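Local coordinates for dihydrolipoyl dehydrogenase (Elizabethkingia anophelis NUHP1, PDB 6UZI), which probably oxidises the dihydrolipoyl groups of lipoylated proteins with NAD+, passing the electrons through a redox-active disulfide and one bound FAD per subunit, at residues A[161-169]-A[246-256]; A[421-432]-A[451-460]. One frame throughout, in Å; residues are numbered along the deposited sequence.

Interaction 1. Residues A[161-169]-A[246-256]; sequences FITLDKERV and VSGVERNGDTV. With EDO (1,2-ethanediol), chain I.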
loop_
_atom_site.group_PDB
_atom_site.type_symbol
_atom_site.label_atom_id
_atom_site.label_comp_id
_atom_site.label_asym_id
_atom_site.label_seq_id
_atom_site.Cartn_x
_atom_site.Cartn_y
_atom_site.Cartn_z
ATOM N N PHE A 161 -2.895 39.177 -12.632
ATOM C CA PHE A 161 -3.520 40.213 -11.813
ATOM C C PHE A 161 -3.367 39.960 -10.320
ATOM O O PHE A 161 -3.854 40.772 -9.520
ATOM C CB PHE A 161 -5.012 40.348 -12.138
ATOM C CG PHE A 161 -5.795 39.074 -11.977
ATOM C CD1 PHE A 161 -6.245 38.678 -10.723
ATOM C CD2 PHE A 161 -6.093 38.279 -13.067
ATOM C CE1 PHE A 161 -6.962 37.516 -10.560
ATOM C CE2 PHE A 161 -6.813 37.121 -12.912
ATOM C CZ PHE A 161 -7.249 36.740 -11.655
ATOM N N ILE A 162 -2.756 38.835 -9.931
ATOM C CA ILE A 162 -2.534 38.510 -8.526
ATOM C C ILE A 162 -1.173 39.045 -8.092
ATOM O O ILE A 162 -0.158 38.806 -8.754
ATOM C CB ILE A 162 -2.633 36.997 -8.282
ATOM C CG1 ILE A 162 -4.028 36.491 -8.640
ATOM C CG2 ILE A 162 -2.322 36.680 -6.832
ATOM C CD1 ILE A 162 -4.225 35.000 -8.417
ATOM N N THR A 163 -1.148 39.745 -6.965
ATOM C CA THR A 163 0.086 40.262 -6.379
ATOM C C THR A 163 0.442 39.366 -5.196
ATOM O O THR A 163 -0.124 39.497 -4.108
ATOM C CB THR A 163 -0.073 41.717 -5.936
ATOM O OG1 THR A 163 -0.355 42.561 -7.065
ATOM C CG2 THR A 163 1.194 42.195 -5.252
ATOM N N LEU A 164 1.370 38.442 -5.416
ATOM C CA LEU A 164 1.804 37.556 -4.347
ATOM C C LEU A 164 2.671 38.330 -3.362
ATOM O O LEU A 164 3.553 39.091 -3.767
ATOM C CB LEU A 164 2.579 36.371 -4.919
ATOM C CG LEU A 164 1.858 35.406 -5.853
ATOM C CD1 LEU A 164 2.868 34.628 -6.676
ATOM C CD2 LEU A 164 0.984 34.461 -5.045
ATOM N N ASP A 165 2.410 38.153 -2.066
ATOM C CA ASP A 165 3.131 38.884 -1.036
ATOM C C ASP A 165 3.880 37.992 -0.056
ATOM O O ASP A 165 4.465 38.513 0.901
ATOM C CB ASP A 165 2.177 39.812 -0.266
ATOM C CG ASP A 165 1.028 39.066 0.407
ATOM O OD1 ASP A 165 -0.021 39.703 0.636
ATOM O OD2 ASP A 165 1.149 37.852 0.681
ATOM N N LYS A 166 3.877 36.674 -0.256
ATOM C CA LYS A 166 4.571 35.721 0.614
ATOM C C LYS A 166 4.089 35.793 2.060
ATOM O O LYS A 166 4.792 35.350 2.974
ATOM C CB LYS A 166 6.095 35.910 0.553
ATOM C CG LYS A 166 6.650 35.972 -0.871
ATOM C CD LYS A 166 7.974 35.246 -1.022
ATOM C CE LYS A 166 8.372 35.156 -2.490
ATOM N NZ LYS A 166 9.467 34.169 -2.741
ATOM N N GLU A 167 2.893 36.345 2.284
ATOM C CA GLU A 167 2.303 36.406 3.615
ATOM C C GLU A 167 0.910 35.799 3.596
ATOM O O GLU A 167 0.689 34.713 4.144
ATOM C CB GLU A 167 2.244 37.842 4.127
ATOM C CG GLU A 167 3.470 38.259 4.904
ATOM C CD GLU A 167 3.623 39.762 4.986
ATOM O OE1 GLU A 167 4.759 40.222 5.216
ATOM O OE2 GLU A 167 2.613 40.481 4.815
ATOM N N ARG A 168 -0.034 36.476 2.947
ATOM C CA ARG A 168 -1.397 35.979 2.856
ATOM C C ARG A 168 -1.836 35.654 1.436
ATOM O O ARG A 168 -2.734 34.823 1.265
ATOM C CB ARG A 168 -2.369 36.998 3.467
ATOM C CG ARG A 168 -1.983 37.406 4.883
ATOM C CD ARG A 168 -3.083 38.169 5.601
ATOM N NE ARG A 168 -3.659 37.348 6.661
ATOM C CZ ARG A 168 -3.275 37.380 7.934
ATOM N NH1 ARG A 168 -3.859 36.578 8.817
ATOM N NH2 ARG A 168 -2.318 38.214 8.325
ATOM N N VAL A 169 -1.224 36.263 0.422
ATOM C CA VAL A 169 -1.458 35.884 -0.966
ATOM C C VAL A 169 -0.233 35.116 -1.447
ATOM O O VAL A 169 0.763 35.712 -1.874
ATOM C CB VAL A 169 -1.753 37.113 -1.839
ATOM C CG1 VAL A 169 -1.935 36.700 -3.287
ATOM C CG2 VAL A 169 -3.009 37.803 -1.338
ATOM N N VAL A 246 -12.058 33.890 -11.842
ATOM C CA VAL A 246 -11.578 34.911 -10.922
ATOM C C VAL A 246 -11.080 36.104 -11.718
ATOM O O VAL A 246 -10.447 35.948 -12.770
ATOM C CB VAL A 246 -10.470 34.355 -10.010
ATOM C CG1 VAL A 246 -9.920 35.445 -9.110
ATOM C CG2 VAL A 246 -10.981 33.197 -9.187
ATOM N N SER A 247 -11.400 37.305 -11.240
ATOM C CA SER A 247 -10.931 38.528 -11.855
ATOM C C SER A 247 -10.142 39.420 -10.909
ATOM O O SER A 247 -9.560 40.414 -11.366
ATOM C CB SER A 247 -12.116 39.325 -12.418
ATOM O OG SER A 247 -13.054 39.627 -11.393
ATOM N N GLY A 248 -10.077 39.094 -9.623
ATOM C CA GLY A 248 -9.355 39.932 -8.688
ATOM C C GLY A 248 -9.086 39.225 -7.384
ATOM O O GLY A 248 -9.888 38.404 -6.927
ATOM N N VAL A 249 -7.935 39.539 -6.788
ATOM C CA VAL A 249 -7.534 39.061 -5.466
ATOM C C VAL A 249 -6.913 40.233 -4.711
ATOM O O VAL A 249 -5.792 40.645 -5.028
ATOM C CB VAL A 249 -6.544 37.895 -5.540
ATOM C CG1 VAL A 249 -6.082 37.528 -4.144
ATOM C CG2 VAL A 249 -7.158 36.694 -6.263
ATOM N N GLU A 250 -7.634 40.772 -3.725
ATOM C CA GLU A 250 -7.214 41.926 -2.932
ATOM C C GLU A 250 -6.837 41.503 -1.521
ATOM O O GLU A 250 -7.558 40.731 -0.888
ATOM C CB GLU A 250 -8.330 42.962 -2.773
ATOM C CG GLU A 250 -8.876 43.638 -4.004
ATOM C CD GLU A 250 -9.984 44.632 -3.641
ATOM O OE1 GLU A 250 -10.398 44.674 -2.458
ATOM O OE2 GLU A 250 -10.442 45.375 -4.534
ATOM N N ARG A 251 -5.720 42.024 -1.023
ATOM C CA ARG A 251 -5.351 41.890 0.382
ATOM C C ARG A 251 -5.724 43.172 1.119
ATOM O O ARG A 251 -5.255 44.255 0.759
ATOM C CB ARG A 251 -3.860 41.598 0.556
ATOM C CG ARG A 251 -3.420 41.784 2.005
ATOM C CD ARG A 251 -2.292 40.868 2.416
ATOM N NE ARG A 251 -2.017 40.970 3.845
ATOM C CZ ARG A 251 -0.825 40.747 4.390
ATOM N NH1 ARG A 251 0.206 40.428 3.617
ATOM N NH2 ARG A 251 -0.656 40.860 5.701
ATOM N N ASN A 252 -6.577 43.052 2.133
ATOM C CA ASN A 252 -7.009 44.176 2.961
ATOM C C ASN A 252 -6.620 43.870 4.400
ATOM O O ASN A 252 -7.449 43.431 5.199
ATOM C CB ASN A 252 -8.512 44.414 2.815
ATOM C CG ASN A 252 -8.931 44.591 1.372
ATOM O OD1 ASN A 252 -8.540 45.561 0.721
ATOM N ND2 ASN A 252 -9.733 43.655 0.863
ATOM N N GLY A 253 -5.350 44.071 4.725
ATOM C CA GLY A 253 -4.914 43.780 6.074
ATOM C C GLY A 253 -4.862 42.287 6.315
ATOM O O GLY A 253 -4.083 41.580 5.671
ATOM N N ASP A 254 -5.708 41.790 7.216
ATOM C CA ASP A 254 -5.778 40.370 7.534
ATOM C C ASP A 254 -6.755 39.610 6.647
ATOM O O ASP A 254 -7.098 38.465 6.961
ATOM C CB ASP A 254 -6.179 40.169 9.000
ATOM C CG ASP A 254 -5.127 40.652 9.975
ATOM O OD1 ASP A 254 -3.949 40.796 9.579
ATOM O OD2 ASP A 254 -5.483 40.880 11.152
ATOM N N THR A 255 -7.198 40.199 5.544
ATOM C CA THR A 255 -8.248 39.590 4.747
ATOM C C THR A 255 -7.905 39.634 3.269
ATOM O O THR A 255 -7.348 40.619 2.774
ATOM C CB THR A 255 -9.582 40.305 4.997
ATOM O OG1 THR A 255 -9.882 40.251 6.395
ATOM C CG2 THR A 255 -10.712 39.663 4.214
ATOM N N VAL A 256 -8.253 38.555 2.571
ATOM C CA VAL A 256 -8.113 38.464 1.126
ATOM C C VAL A 256 -9.506 38.342 0.529
ATOM O O VAL A 256 -10.323 37.547 1.009
ATOM C CB VAL A 256 -7.232 37.276 0.716
ATOM C CG1 VAL A 256 -7.084 37.249 -0.780
ATOM C CG2 VAL A 256 -5.870 37.365 1.404
HETATM C C1 EDO I . -9.001 33.346 -13.844
HETATM O O1 EDO I . -8.228 33.604 -15.021
HETATM C C2 EDO I . -9.506 31.904 -13.871
HETATM O O2 EDO I . -10.119 31.551 -12.618
HETATM O O HOH W 1 -6.466 41.464 -8.137
#

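Interaction 2. Residues A[421-432]-A[451-460]; sequences MIGARAADMIAE and HAHPTYTEAI. With ZN (zinc ion), chain F; FAD (flavin-adenine dinucleotide), chain M.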
loop_
_atom_site.group_PDB
_atom_site.type_symbol
_atom_site.label_atom_id
_atom_site.label_comp_id
_atom_site.label_asym_id
_atom_site.label_seq_id
_atom_site.Cartn_x
_atom_site.Cartn_y
_atom_site.Cartn_z
ATOM N N MET A 421 -7.928 4.416 -9.439
ATOM C CA MET A 421 -8.171 4.084 -8.045
ATOM C C MET A 421 -8.404 5.337 -7.221
ATOM O O MET A 421 -7.750 6.365 -7.425
ATOM C CB MET A 421 -6.984 3.326 -7.433
ATOM C CG MET A 421 -6.373 2.251 -8.293
ATOM S SD MET A 421 -5.029 1.477 -7.369
ATOM C CE MET A 421 -4.602 0.129 -8.473
ATOM N N ILE A 422 -9.334 5.238 -6.280
ATOM C CA ILE A 422 -9.414 6.175 -5.173
ATOM C C ILE A 422 -9.767 5.357 -3.940
ATOM O O ILE A 422 -10.754 4.615 -3.947
ATOM C CB ILE A 422 -10.433 7.306 -5.420
ATOM C CG1 ILE A 422 -10.508 8.231 -4.208
ATOM C CG2 ILE A 422 -11.813 6.758 -5.781
ATOM C CD1 ILE A 422 -11.269 9.480 -4.483
ATOM N N GLY A 423 -8.929 5.429 -2.916
ATOM C CA GLY A 423 -9.118 4.599 -1.746
ATOM C C GLY A 423 -7.867 4.605 -0.902
ATOM O O GLY A 423 -6.864 5.237 -1.245
ATOM N N ALA A 424 -7.945 3.884 0.216
ATOM C CA ALA A 424 -6.806 3.796 1.122
ATOM C C ALA A 424 -5.618 3.162 0.415
ATOM O O ALA A 424 -5.763 2.174 -0.307
ATOM C CB ALA A 424 -7.170 2.979 2.362
ATOM N N ARG A 425 -4.440 3.754 0.618
ATOM C CA ARG A 425 -3.163 3.248 0.114
ATOM C C ARG A 425 -3.114 3.157 -1.412
ATOM O O ARG A 425 -2.321 2.384 -1.965
ATOM C CB ARG A 425 -2.827 1.882 0.723
ATOM C CG ARG A 425 -2.797 1.855 2.223
ATOM C CD ARG A 425 -2.393 0.480 2.728
ATOM N NE ARG A 425 -2.205 0.483 4.174
ATOM C CZ ARG A 425 -1.593 -0.483 4.846
ATOM N NH1 ARG A 425 -1.088 -1.523 4.196
ATOM N NH2 ARG A 425 -1.455 -0.389 6.166
ATOM N N ALA A 426 -3.939 3.931 -2.118
ATOM C CA ALA A 426 -3.927 3.864 -3.577
ATOM C C ALA A 426 -2.581 4.275 -4.148
ATOM O O ALA A 426 -2.205 3.823 -5.236
ATOM C CB ALA A 426 -5.038 4.733 -4.162
ATOM N N ALA A 427 -1.851 5.147 -3.446
ATOM C CA ALA A 427 -0.558 5.587 -3.953
ATOM C C ALA A 427 0.403 4.418 -4.136
ATOM O O ALA A 427 1.293 4.475 -4.987
ATOM C CB ALA A 427 0.044 6.641 -3.021
ATOM N N ASP A 428 0.235 3.345 -3.366
ATOM C CA ASP A 428 1.070 2.166 -3.524
ATOM C C ASP A 428 0.352 0.997 -4.183
ATOM O O ASP A 428 1.012 0.154 -4.789
ATOM C CB ASP A 428 1.633 1.725 -2.166
ATOM C CG ASP A 428 2.531 2.779 -1.546
ATOM O OD1 ASP A 428 2.078 3.499 -0.633
ATOM O OD2 ASP A 428 3.692 2.901 -1.982
ATOM N N MET A 429 -0.977 0.943 -4.116
ATOM C CA MET A 429 -1.691 -0.104 -4.833
ATOM C C MET A 429 -1.513 0.047 -6.338
ATOM O O MET A 429 -1.556 -0.946 -7.075
ATOM C CB MET A 429 -3.174 -0.071 -4.484
ATOM C CG MET A 429 -3.503 -0.544 -3.098
ATOM S SD MET A 429 -5.258 -0.898 -2.976
ATOM C CE MET A 429 -5.983 0.707 -3.292
ATOM N N ILE A 430 -1.314 1.280 -6.806
ATOM C CA ILE A 430 -1.240 1.547 -8.233
ATOM C C ILE A 430 -0.086 0.798 -8.882
ATOM O O ILE A 430 -0.131 0.517 -10.086
ATOM C CB ILE A 430 -1.141 3.071 -8.465
ATOM C CG1 ILE A 430 -1.441 3.414 -9.918
ATOM C CG2 ILE A 430 0.233 3.599 -8.074
ATOM C CD1 ILE A 430 -2.816 3.011 -10.339
ATOM N N ALA A 431 0.939 0.441 -8.104
ATOM C CA ALA A 431 2.090 -0.255 -8.670
ATOM C C ALA A 431 1.692 -1.605 -9.259
ATOM O O ALA A 431 2.243 -2.027 -10.284
ATOM C CB ALA A 431 3.188 -0.409 -7.617
ATOM N N GLU A 432 0.736 -2.295 -8.632
ATOM C CA GLU A 432 0.254 -3.556 -9.191
ATOM C C GLU A 432 -0.307 -3.354 -10.590
ATOM O O GLU A 432 -0.021 -4.137 -11.502
ATOM C CB GLU A 432 -0.808 -4.169 -8.274
ATOM C CG GLU A 432 -1.466 -5.425 -8.824
ATOM C CD GLU A 432 -2.607 -5.938 -7.949
ATOM O OE1 GLU A 432 -2.767 -5.449 -6.811
ATOM O OE2 GLU A 432 -3.352 -6.832 -8.403
ATOM N N HIS A 451 -4.568 -12.561 -4.282
ATOM C CA HIS A 451 -4.417 -11.297 -3.575
ATOM C C HIS A 451 -4.579 -11.559 -2.085
ATOM O O HIS A 451 -5.577 -12.151 -1.662
ATOM C CB HIS A 451 -5.449 -10.256 -4.028
ATOM C CG HIS A 451 -5.240 -9.745 -5.419
ATOM N ND1 HIS A 451 -5.324 -10.552 -6.534
ATOM C CD2 HIS A 451 -4.958 -8.502 -5.879
ATOM C CE1 HIS A 451 -5.108 -9.828 -7.618
ATOM N NE2 HIS A 451 -4.885 -8.581 -7.248
ATOM N N ALA A 452 -3.608 -11.113 -1.297
ATOM C CA ALA A 452 -3.631 -11.360 0.137
ATOM C C ALA A 452 -4.928 -10.856 0.754
ATOM O O ALA A 452 -5.413 -9.771 0.424
ATOM C CB ALA A 452 -2.435 -10.672 0.806
ATOM N N HIS A 453 -5.480 -11.647 1.669
ATOM C CA HIS A 453 -6.709 -11.325 2.368
ATOM C C HIS A 453 -6.426 -11.208 3.859
ATOM O O HIS A 453 -5.815 -12.117 4.437
ATOM C CB HIS A 453 -7.770 -12.404 2.122
ATOM C CG HIS A 453 -9.066 -12.162 2.833
ATOM N ND1 HIS A 453 -10.174 -11.637 2.204
ATOM C CD2 HIS A 453 -9.436 -12.394 4.115
ATOM C CE1 HIS A 453 -11.167 -11.546 3.070
ATOM N NE2 HIS A 453 -10.746 -12.000 4.237
ATOM N N PRO A 454 -6.869 -10.129 4.526
ATOM C CA PRO A 454 -7.559 -8.967 3.955
ATOM C C PRO A 454 -6.624 -7.806 3.600
ATOM O O PRO A 454 -5.849 -7.373 4.447
ATOM C CB PRO A 454 -8.507 -8.564 5.078
ATOM C CG PRO A 454 -7.751 -8.917 6.325
ATOM C CD PRO A 454 -6.916 -10.123 6.000
ATOM N N THR A 455 -6.693 -7.315 2.362
ATOM C CA THR A 455 -5.909 -6.165 1.931
ATOM C C THR A 455 -6.773 -5.268 1.066
ATOM O O THR A 455 -7.834 -5.667 0.586
ATOM C CB THR A 455 -4.665 -6.571 1.141
ATOM O OG1 THR A 455 -5.067 -7.336 -0.000
ATOM C CG2 THR A 455 -3.709 -7.377 2.005
ATOM N N TYR A 456 -6.301 -4.040 0.851
ATOM C CA TYR A 456 -7.025 -3.135 -0.034
ATOM C C TYR A 456 -6.898 -3.564 -1.488
ATOM O O TYR A 456 -7.780 -3.259 -2.300
ATOM C CB TYR A 456 -6.525 -1.707 0.156
ATOM C CG TYR A 456 -6.744 -1.195 1.554
ATOM C CD1 TYR A 456 -5.667 -0.964 2.408
ATOM C CD2 TYR A 456 -8.031 -0.989 2.043
ATOM C CE1 TYR A 456 -5.864 -0.514 3.698
ATOM C CE2 TYR A 456 -8.237 -0.535 3.336
ATOM C CZ TYR A 456 -7.150 -0.299 4.158
ATOM O OH TYR A 456 -7.353 0.147 5.442
ATOM N N THR A 457 -5.822 -4.284 -1.832
ATOM C CA THR A 457 -5.621 -4.721 -3.211
ATOM C C THR A 457 -6.654 -5.747 -3.660
ATOM O O THR A 457 -6.817 -5.947 -4.869
ATOM C CB THR A 457 -4.214 -5.305 -3.391
ATOM O OG1 THR A 457 -4.004 -6.371 -2.457
ATOM C CG2 THR A 457 -3.155 -4.227 -3.171
ATOM N N GLU A 458 -7.380 -6.375 -2.727
ATOM C CA GLU A 458 -8.442 -7.292 -3.134
ATOM C C GLU A 458 -9.498 -6.571 -3.950
ATOM O O GLU A 458 -10.187 -7.196 -4.764
ATOM C CB GLU A 458 -9.087 -7.960 -1.917
ATOM C CG GLU A 458 -8.150 -8.802 -1.083
ATOM C CD GLU A 458 -8.881 -9.708 -0.119
ATOM O OE1 GLU A 458 -9.179 -9.260 1.009
ATOM O OE2 GLU A 458 -9.158 -10.870 -0.486
ATOM N N ALA A 459 -9.632 -5.254 -3.756
ATOM C CA ALA A 459 -10.555 -4.486 -4.580
ATOM C C ALA A 459 -10.118 -4.481 -6.033
ATOM O O ALA A 459 -10.965 -4.479 -6.935
ATOM C CB ALA A 459 -10.663 -3.055 -4.059
ATOM N N ILE A 460 -8.811 -4.531 -6.287
ATOM C CA ILE A 460 -8.342 -4.651 -7.662
ATOM C C ILE A 460 -8.765 -5.994 -8.242
ATOM O O ILE A 460 -9.314 -6.066 -9.350
ATOM C CB ILE A 460 -6.819 -4.464 -7.731
ATOM C CG1 ILE A 460 -6.414 -3.155 -7.067
ATOM C CG2 ILE A 460 -6.367 -4.459 -9.171
ATOM C CD1 ILE A 460 -4.924 -3.018 -6.910
HETATM ZN ZN ZN F . -10.981 -11.888 0.124
HETATM P PA FAD M . -12.655 -21.698 8.442
HETATM O O1A FAD M . -12.768 -20.238 8.226
HETATM O O2A FAD M . -11.539 -22.047 9.431
HETATM O O5B FAD M . -14.023 -22.215 9.115
HETATM C C5B FAD M . -14.998 -22.910 8.318
HETATM C C4B FAD M . -16.253 -23.037 9.144
HETATM O O4B FAD M . -16.730 -24.391 9.081
HETATM C C3B FAD M . -16.118 -22.700 10.642
HETATM O O3B FAD M . -16.825 -21.514 10.981
HETATM C C2B FAD M . -16.705 -23.929 11.364
HETATM O O2B FAD M . -17.599 -23.565 12.412
HETATM C C1B FAD M . -17.475 -24.629 10.249
HETATM N N9A FAD M . -17.624 -26.073 10.411
HETATM C C8A FAD M . -16.632 -26.986 10.642
HETATM N N7A FAD M . -17.040 -28.234 10.629
HETATM C C5A FAD M . -18.395 -28.130 10.374
HETATM C C6A FAD M . -19.409 -29.100 10.211
HETATM N N6A FAD M . -19.201 -30.416 10.295
HETATM N N1A FAD M . -20.659 -28.662 9.947
HETATM C C2A FAD M . -20.875 -27.347 9.853
HETATM N N3A FAD M . -20.004 -26.342 9.985
HETATM C C4A FAD M . -18.778 -26.805 10.244
HETATM N N1 FAD M . -5.382 -15.802 7.422
HETATM C C2 FAD M . -5.071 -14.869 6.485
HETATM O O2 FAD M . -5.019 -15.162 5.288
HETATM N N3 FAD M . -4.832 -13.558 6.872
HETATM C C4 FAD M . -4.878 -13.071 8.166
HETATM O O4 FAD M . -4.656 -11.885 8.390
HETATM C C4X FAD M . -5.214 -14.082 9.156
HETATM N N5 FAD M . -5.308 -13.717 10.404
HETATM C C5X FAD M . -5.681 -14.679 11.333
HETATM C C6 FAD M . -5.822 -14.309 12.670
HETATM C C7 FAD M . -6.241 -15.224 13.629
HETATM C C7M FAD M . -6.368 -14.789 15.063
HETATM C C8 FAD M . -6.530 -16.545 13.246
HETATM C C8M FAD M . -7.053 -17.543 14.246
HETATM C C9 FAD M . -6.370 -16.924 11.918
HETATM C C9A FAD M . -5.950 -16.004 10.962
HETATM N N10 FAD M . -5.814 -16.352 9.610
HETATM C C10 FAD M . -5.452 -15.415 8.682
HETATM C "C1'" FAD M . -6.237 -17.680 9.157
HETATM C "C2'" FAD M . -7.625 -17.674 8.532
HETATM O "O2'" FAD M . -8.624 -17.484 9.533
HETATM C "C3'" FAD M . -7.866 -18.989 7.792
HETATM O "O3'" FAD M . -6.740 -19.261 6.965
HETATM C "C4'" FAD M . -9.133 -18.957 6.941
HETATM O "O4'" FAD M . -10.229 -18.650 7.805
HETATM C "C5'" FAD M . -9.406 -20.263 6.229
HETATM O "O5'" FAD M . -10.792 -20.555 6.484
HETATM P P FAD M . -11.514 -21.811 5.785
HETATM O O1P FAD M . -12.559 -21.538 4.774
HETATM O O2P FAD M . -10.474 -22.781 5.285
HETATM O O3P FAD M . -12.157 -22.417 7.111
#

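Interaction 1. Residues A[161-169]-A[246-256]
Two carboxylates of loop 161-169 share one nitrogen of the β-hairpin: R251 NH1 donates to D165 OD1 at 3.1 Å and to E167 OE2 at 2.7 Å, with N-H...O angles of 165° and 163°. Both oxygens lie close to the guanidinium plane, but D165 is met from well above its carboxylate, E167 on the anti side, tilted slightly from the carboxylate plane. R251 NE donates to G253 O at 2.8 Å, which fixes the guanidinium's rotation, and R168 CG covers one face of it, 3.6 Å from R251 CZ. A bend at chi3 (110°) carries the R168 head onward; R168 NH2 stands 3.3 Å from D254 OD1, which lies over a face of the R168 guanidinium, so charge alone links them, while R168 NE is hydrogen-bonded to D273 O. D165 OD2 takes E167 N in an Asx turn, R168 N extends it to an Asx motif, and V169 N adds a third donor. V169 CG2 packs on V256 CG2 beside R251. The other end is largely apolar: F161 leans on the S247-G248 backbone and V246 CG1, I162 CG1 meets V249 CG2 at 3.9 Å, and a water joins F161 O to V249 N. The contact joins the loop entering edge strand 169-170 of the probable NAD-binding Rossmann sheet to hairpin 245-261; V246 lies near, without touching, predicted NAD residues G189 and E212. The carboxylates probably offset the two neighbouring arginine charges.

Interaction 2. Residues A[421-432]-A[451-460]
The Y456 ring receives A424 CB over the centre of one face, a CH-pi contact with the carbon 3.8 Å from the ring centroid and 12° off its normal, while R425 CD comes to the ring edge, 3.6 Å from Y456 CD1. R425 passes this edge, its extended chain crossing the tyrosine side chain at about a right angle, to reach D428 of the second subunit in a salt bridge; Y456 OH is held by S398. M429 SD lies 3.5 Å from Y456 CB, and M429 CG touches the methyl of T457. Farther along, I460 CD1 fits between M421 CE, at 3.5 Å, and the E432 carboxylate. E432 extends with CG anti to its backbone N (chi1 175°), which takes OE2 to H451 NE2 at 2.6 Å. This bond is bent, 140° at the hydrogen: it uses the syn side of the carboxylate but leaves the imidazole plane at a tilt. Beyond the packed face, H453 ND1 and E458 OE2 each bind zinc at 2.2 Å, E333 of the second subunit being the third protein ligand, and H453 O accepts from N3 of the flavin held chiefly by that subunit. H453 is the predicted proton acceptor. H451 ND1 is hydrogen-bonded to I449 O, so both its nitrogens face acceptors, consistent with a protonated imidazolium opposite the buried E432 carboxylate in an otherwise largely apolar interface.

How the interactions relate
From the N terminus, interaction 1 comes first. It closes a loop of 76 residues that takes in strands 184-188 and 207-211, helices 192-203 and 223-236 and strand 239-241, and so ties the entry to the predicted NAD-binding Rossmann unit to the antiparallel sheet 245-272, inserted between strands 239-241 and 274-277 of the same unit. Interaction 2 opens only later and closes a short, mainly helical loop of 18 residues, joining strand 416-423 and helix 426-438 to the start of helix 458-469 in the dimerisation domain. The two are in series, neither nested nor crossed, and lie on opposite sides of the chain's centre. The centres of interactions 1 and 2 are about 41 Å apart.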